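Local coordinates for 4-alpha-glucanotransferase (Aquifex aeolicus, PDB 1TZ7), which belongs to the amylomaltase family of enzymes, which are built round a parallel beta/alpha barrel, at residues K146-S149 and Y150-R153; G417-S420 and R421-F425. All blocks are in the same frame, centred on the assembly; numbering follows the deposited sequence.

Interactions 1 and 2 are both local, one at a break between two helices and the other in the first turns of a single helix. Interaction 1, residues 146-153, joins helix 138-147 to helix 149-165 and is partly buried: its chemistry is aromatic, with a backbone carbonyl gripped twice among the rings of His148, Tyr150 and Trp151. Interaction 2, residues 417-425, lies on the surface at the start of helix 418-428, where Glu419 and Arg423 form a salt bridge beside regular helical bonds, and Glu418 and Arg421 are nearby opposite charges. The centres of interaction 1 and interaction 2 are about 53 Å apart, on opposite sides of the chain's centre, and the two share no helix or strand.

Interaction 1: residues K146-S149 and Y150-R153; sequences KEHS and YWLR
His148 and Trp151 run alongside each other in the same direction, with Trp151 NE1 3.3 Å from CB of His148. Their rings meet rim to rim; the imidazole and the five-membered ring of the indole are inclined at 68°. The carbonyl O of His148 sits over one face of the indole, 3.6 Å from Trp151 CD1. His148 O also accepts two backbone bonds: Leu152 N, at 2.9 Å, approaches almost straight down the C=O, while Trp151 N, at 3.2 Å, comes from above the carbonyl plane. With chi1 at 51°, the Tyr150 ring swings between its own N and carbonyl carbon, and its edge reaches back toward helix 138-147, where CE2 lies 3.3 Å from Glu147 O. Its hydroxyl bonds to ND1 of His295, whose ring also meets Trp151 edge-to-face. Flat aromatic rings suit the buried side of this turn, where His148 and Trp151 lie, and His148 is further packed against Phe144 and Phe206. Nearer solvent, chi1 and chi2 lay CD of Arg153 3.5 Å from Ser149 O, and the bend at chi3 then turns the guanidinium so that Arg153 NH2 comes 3.8 Å from Ser149 CB. Ser149 OG separately makes a weak hydrogen bond to Lys146 O. The whole is a tight helix-to-helix connection: His148 leaves helical geometry after helix 138-147, and its carbonyl receives the first bonds of helix 149-165.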
loop_
_atom_site.group_PDB
_atom_site.type_symbol
_atom_site.label_atom_id
_atom_site.label_comp_id
_atom_site.label_asym_id
_atom_site.label_seq_id
_atom_site.Cartn_x
_atom_site.Cartn_y
_atom_site.Cartn_z
ATOM N N LYS A 146 14.989 4.736 -19.589
ATOM C CA LYS A 146 14.203 4.384 -20.769
ATOM C C LYS A 146 13.046 3.469 -20.386
ATOM O O LYS A 146 11.917 3.685 -20.804
ATOM C CB LYS A 146 15.090 3.698 -21.820
ATOM C CG LYS A 146 16.113 4.625 -22.472
ATOM C CD LYS A 146 15.482 5.491 -23.569
ATOM C CE LYS A 146 16.274 5.412 -24.875
ATOM N NZ LYS A 146 17.679 5.879 -24.709
ATOM N N GLU A 147 13.340 2.449 -19.582
ATOM C CA GLU A 147 12.313 1.509 -19.113
ATOM C C GLU A 147 11.171 2.238 -18.400
ATOM O O GLU A 147 10.003 1.890 -18.573
ATOM C CB GLU A 147 12.933 0.456 -18.176
ATOM C CG GLU A 147 12.021 -0.742 -17.893
ATOM C CD GLU A 147 12.564 -1.657 -16.800
ATOM O OE1 GLU A 147 13.760 -1.537 -16.454
ATOM O OE2 GLU A 147 11.791 -2.497 -16.290
ATOM N N HIS A 148 11.519 3.259 -17.606
ATOM C CA HIS A 148 10.537 3.961 -16.754
ATOM C C HIS A 148 10.292 5.386 -17.239
ATOM O O HIS A 148 9.927 6.251 -16.462
ATOM C CB HIS A 148 11.019 3.969 -15.290
ATOM C CG HIS A 148 11.296 2.607 -14.759
ATOM N ND1 HIS A 148 10.296 1.740 -14.379
ATOM C CD2 HIS A 148 12.459 1.939 -14.584
ATOM C CE1 HIS A 148 10.835 0.602 -13.981
ATOM N NE2 HIS A 148 12.144 0.699 -14.093
ATOM N N SER A 149 10.486 5.612 -18.542
ATOM C CA SER A 149 10.412 6.960 -19.126
ATOM C C SER A 149 9.060 7.638 -18.865
ATOM O O SER A 149 8.981 8.862 -18.753
ATOM C CB SER A 149 10.662 6.894 -20.636
ATOM O OG SER A 149 9.723 6.036 -21.271
ATOM N N TYR A 150 8.007 6.834 -18.775
ATOM C CA TYR A 150 6.643 7.350 -18.681
ATOM C C TYR A 150 6.369 8.116 -17.351
ATOM O O TYR A 150 5.466 8.950 -17.294
ATOM C CB TYR A 150 5.612 6.201 -18.865
ATOM C CG TYR A 150 5.861 4.991 -17.981
ATOM C CD1 TYR A 150 5.128 4.795 -16.822
ATOM C CD2 TYR A 150 6.836 4.041 -18.312
ATOM C CE1 TYR A 150 5.350 3.690 -16.006
ATOM C CE2 TYR A 150 7.067 2.934 -17.499
ATOM C CZ TYR A 150 6.322 2.768 -16.349
ATOM O OH TYR A 150 6.542 1.672 -15.530
ATOM N N TRP A 151 7.152 7.827 -16.297
ATOM C CA TRP A 151 6.958 8.503 -14.989
ATOM C C TRP A 151 8.246 9.123 -14.397
ATOM O O TRP A 151 8.179 10.120 -13.677
ATOM C CB TRP A 151 6.333 7.543 -13.971
ATOM C CG TRP A 151 7.257 6.451 -13.512
ATOM C CD1 TRP A 151 7.411 5.222 -14.077
ATOM C CD2 TRP A 151 8.148 6.486 -12.389
ATOM N NE1 TRP A 151 8.343 4.490 -13.382
ATOM C CE2 TRP A 151 8.811 5.243 -12.340
ATOM C CE3 TRP A 151 8.456 7.444 -11.420
ATOM C CZ2 TRP A 151 9.758 4.937 -11.364
ATOM C CZ3 TRP A 151 9.401 7.134 -10.448
ATOM C CH2 TRP A 151 10.036 5.894 -10.431
ATOM N N LEU A 152 9.403 8.531 -14.694
ATOM C CA LEU A 152 10.623 8.809 -13.922
ATOM C C LEU A 152 11.303 10.119 -14.337
ATOM O O LEU A 152 11.874 10.806 -13.505
ATOM C CB LEU A 152 11.609 7.651 -14.037
ATOM C CG LEU A 152 12.937 7.821 -13.283
ATOM C CD1 LEU A 152 12.712 8.137 -11.804
ATOM C CD2 LEU A 152 13.792 6.578 -13.439
ATOM N N ARG A 153 11.240 10.454 -15.626
ATOM C CA ARG A 153 11.731 11.752 -16.101
ATOM C C ARG A 153 11.021 12.876 -15.365
ATOM O O ARG A 153 11.645 13.846 -14.940
ATOM C CB ARG A 153 11.506 11.902 -17.613
ATOM C CG ARG A 153 12.428 11.044 -18.468
ATOM C CD ARG A 153 11.829 10.644 -19.824
ATOM N NE ARG A 153 12.816 10.698 -20.905
ATOM C CZ ARG A 153 13.796 9.804 -21.084
ATOM N NH1 ARG A 153 14.643 9.943 -22.097
ATOM N NH2 ARG A 153 13.931 8.774 -20.252
#

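Interaction 2: residues G417-S420 and R421-F425; sequences GEES and RKRLF
Arg423 turns back on Glu419 because its CG stands anti to its carbonyl carbon (chi1 -82°) and its chain then bends at chi3 (-127°); arginine is long enough to fold back one turn. Glu419, extended beyond CG, holds its carboxylate out to meet it. Glu419 OE1 forms a salt bridge with Arg423 NH2 at 3.6 Å, the two flat groups 29° from parallel, and Arg423 NH1 makes a weak, bent hydrogen bond of 2.8 Å to Glu419 O. Glu419 O also takes the helical bond from Arg423 N at 3.2 Å, serving main chain and side chain alike. The bent chain of Glu418 brings OE2 3.7 Å from Arg421 CD, but well off the guanidinium plane; no N-H points at it, and the charges probably attract only weakly. Gly417, the N-cap residue, receives Arg421 N on its O at 3.0 Å. Glutamates suit this helix end, whose dipole probably favours negative charge. Arg421 bonds through NH2 to Phe413 O of the preceding helix 409-414 and makes a cation-pi contact with the Phe413 ring. Nonpolar Leu424 suits the buried side: it and Phe425 rest on Phe413, while Ser420 and Leu424 reach the loop at Phe381 and Tyr382, seating helix 418-428 against its neighbours.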
loop_
_atom_site.group_PDB
_atom_site.type_symbol
_atom_site.label_atom_id
_atom_site.label_comp_id
_atom_site.label_asym_id
_atom_site.label_seq_id
_atom_site.Cartn_x
_atom_site.Cartn_y
_atom_site.Cartn_z
ATOM N N GLY A 417 -17.285 -5.577 23.074
ATOM C CA GLY A 417 -18.436 -5.497 23.973
ATOM C C GLY A 417 -19.009 -6.870 24.294
ATOM O O GLY A 417 -18.794 -7.828 23.553
ATOM N N GLU A 418 -19.742 -6.960 25.400
ATOM C CA GLU A 418 -20.225 -8.250 25.912
ATOM C C GLU A 418 -21.101 -8.991 24.888
ATOM O O GLU A 418 -21.062 -10.218 24.805
ATOM C CB GLU A 418 -21.013 -8.052 27.221
ATOM C CG GLU A 418 -20.158 -8.094 28.490
ATOM C CD GLU A 418 -19.072 -9.162 28.441
ATOM O OE1 GLU A 418 -19.416 -10.363 28.371
ATOM O OE2 GLU A 418 -17.877 -8.798 28.471
ATOM N N GLU A 419 -21.886 -8.241 24.118
ATOM C CA GLU A 419 -22.843 -8.840 23.186
ATOM C C GLU A 419 -22.133 -9.467 21.991
ATOM O O GLU A 419 -22.511 -10.539 21.529
ATOM C CB GLU A 419 -23.848 -7.790 22.700
ATOM C CG GLU A 419 -25.261 -8.332 22.516
ATOM C CD GLU A 419 -26.247 -7.260 22.086
ATOM O OE1 GLU A 419 -26.361 -7.007 20.863
ATOM O OE2 GLU A 419 -26.907 -6.672 22.968
ATOM N N SER A 420 -21.105 -8.790 21.495
ATOM C CA SER A 420 -20.325 -9.296 20.379
ATOM C C SER A 420 -19.445 -10.476 20.814
ATOM O O SER A 420 -19.200 -11.391 20.038
ATOM C CB SER A 420 -19.470 -8.181 19.790
ATOM O OG SER A 420 -20.289 -7.172 19.222
ATOM N N ARG A 421 -18.982 -10.438 22.063
ATOM C CA ARG A 421 -18.270 -11.566 22.660
ATOM C C ARG A 421 -19.168 -12.805 22.702
ATOM O O ARG A 421 -18.725 -13.910 22.416
ATOM C CB ARG A 421 -17.816 -11.222 24.084
ATOM C CG ARG A 421 -16.466 -10.542 24.172
ATOM C CD ARG A 421 -16.004 -10.284 25.616
ATOM N NE ARG A 421 -14.731 -9.557 25.673
ATOM C CZ ARG A 421 -13.756 -9.804 26.553
ATOM N NH1 ARG A 421 -13.894 -10.766 27.468
ATOM N NH2 ARG A 421 -12.638 -9.088 26.520
ATOM N N LYS A 422 -20.433 -12.605 23.067
ATOM C CA LYS A 422 -21.392 -13.705 23.162
ATOM C C LYS A 422 -21.570 -14.376 21.807
ATOM O O LYS A 422 -21.582 -15.598 21.708
ATOM C CB LYS A 422 -22.738 -13.192 23.662
ATOM C CG LYS A 422 -23.730 -14.291 24.006
ATOM C CD LYS A 422 -24.900 -13.754 24.842
ATOM C CE LYS A 422 -26.162 -14.590 24.640
ATOM N NZ LYS A 422 -27.094 -14.488 25.795
ATOM N N ARG A 423 -21.704 -13.560 20.768
ATOM C CA ARG A 423 -21.862 -14.053 19.411
ATOM C C ARG A 423 -20.633 -14.860 18.968
ATOM O O ARG A 423 -20.758 -15.876 18.283
ATOM C CB ARG A 423 -22.066 -12.878 18.464
ATOM C CG ARG A 423 -23.510 -12.333 18.396
ATOM C CD ARG A 423 -23.716 -11.569 17.201
ATOM N NE ARG A 423 -24.235 -10.204 17.193
ATOM C CZ ARG A 423 -24.373 -9.282 18.158
ATOM N NH1 ARG A 423 -23.889 -9.341 19.375
ATOM N NH2 ARG A 423 -24.962 -8.186 17.769
ATOM N N LEU A 424 -19.451 -14.392 19.360
ATOM C CA LEU A 424 -18.197 -15.054 19.007
ATOM C C LEU A 424 -18.115 -16.423 19.684
ATOM O O LEU A 424 -17.822 -17.434 19.033
ATOM C CB LEU A 424 -17.004 -14.181 19.425
ATOM C CG LEU A 424 -15.601 -14.769 19.267
ATOM C CD1 LEU A 424 -15.361 -15.203 17.852
ATOM C CD2 LEU A 424 -14.555 -13.749 19.691
ATOM N N PHE A 425 -18.381 -16.446 20.988
ATOM C CA PHE A 425 -18.337 -17.679 21.770
ATOM C C PHE A 425 -19.348 -18.699 21.250
ATOM O O PHE A 425 -19.064 -19.889 21.195
ATOM C CB PHE A 425 -18.632 -17.393 23.253
ATOM C CG PHE A 425 -17.583 -16.537 23.945
ATOM C CD1 PHE A 425 -17.926 -15.770 25.060
ATOM C CD2 PHE A 425 -16.263 -16.503 23.493
ATOM C CE1 PHE A 425 -16.976 -14.983 25.704
ATOM C CE2 PHE A 425 -15.310 -15.715 24.141
ATOM C CZ PHE A 425 -15.671 -14.958 25.246
#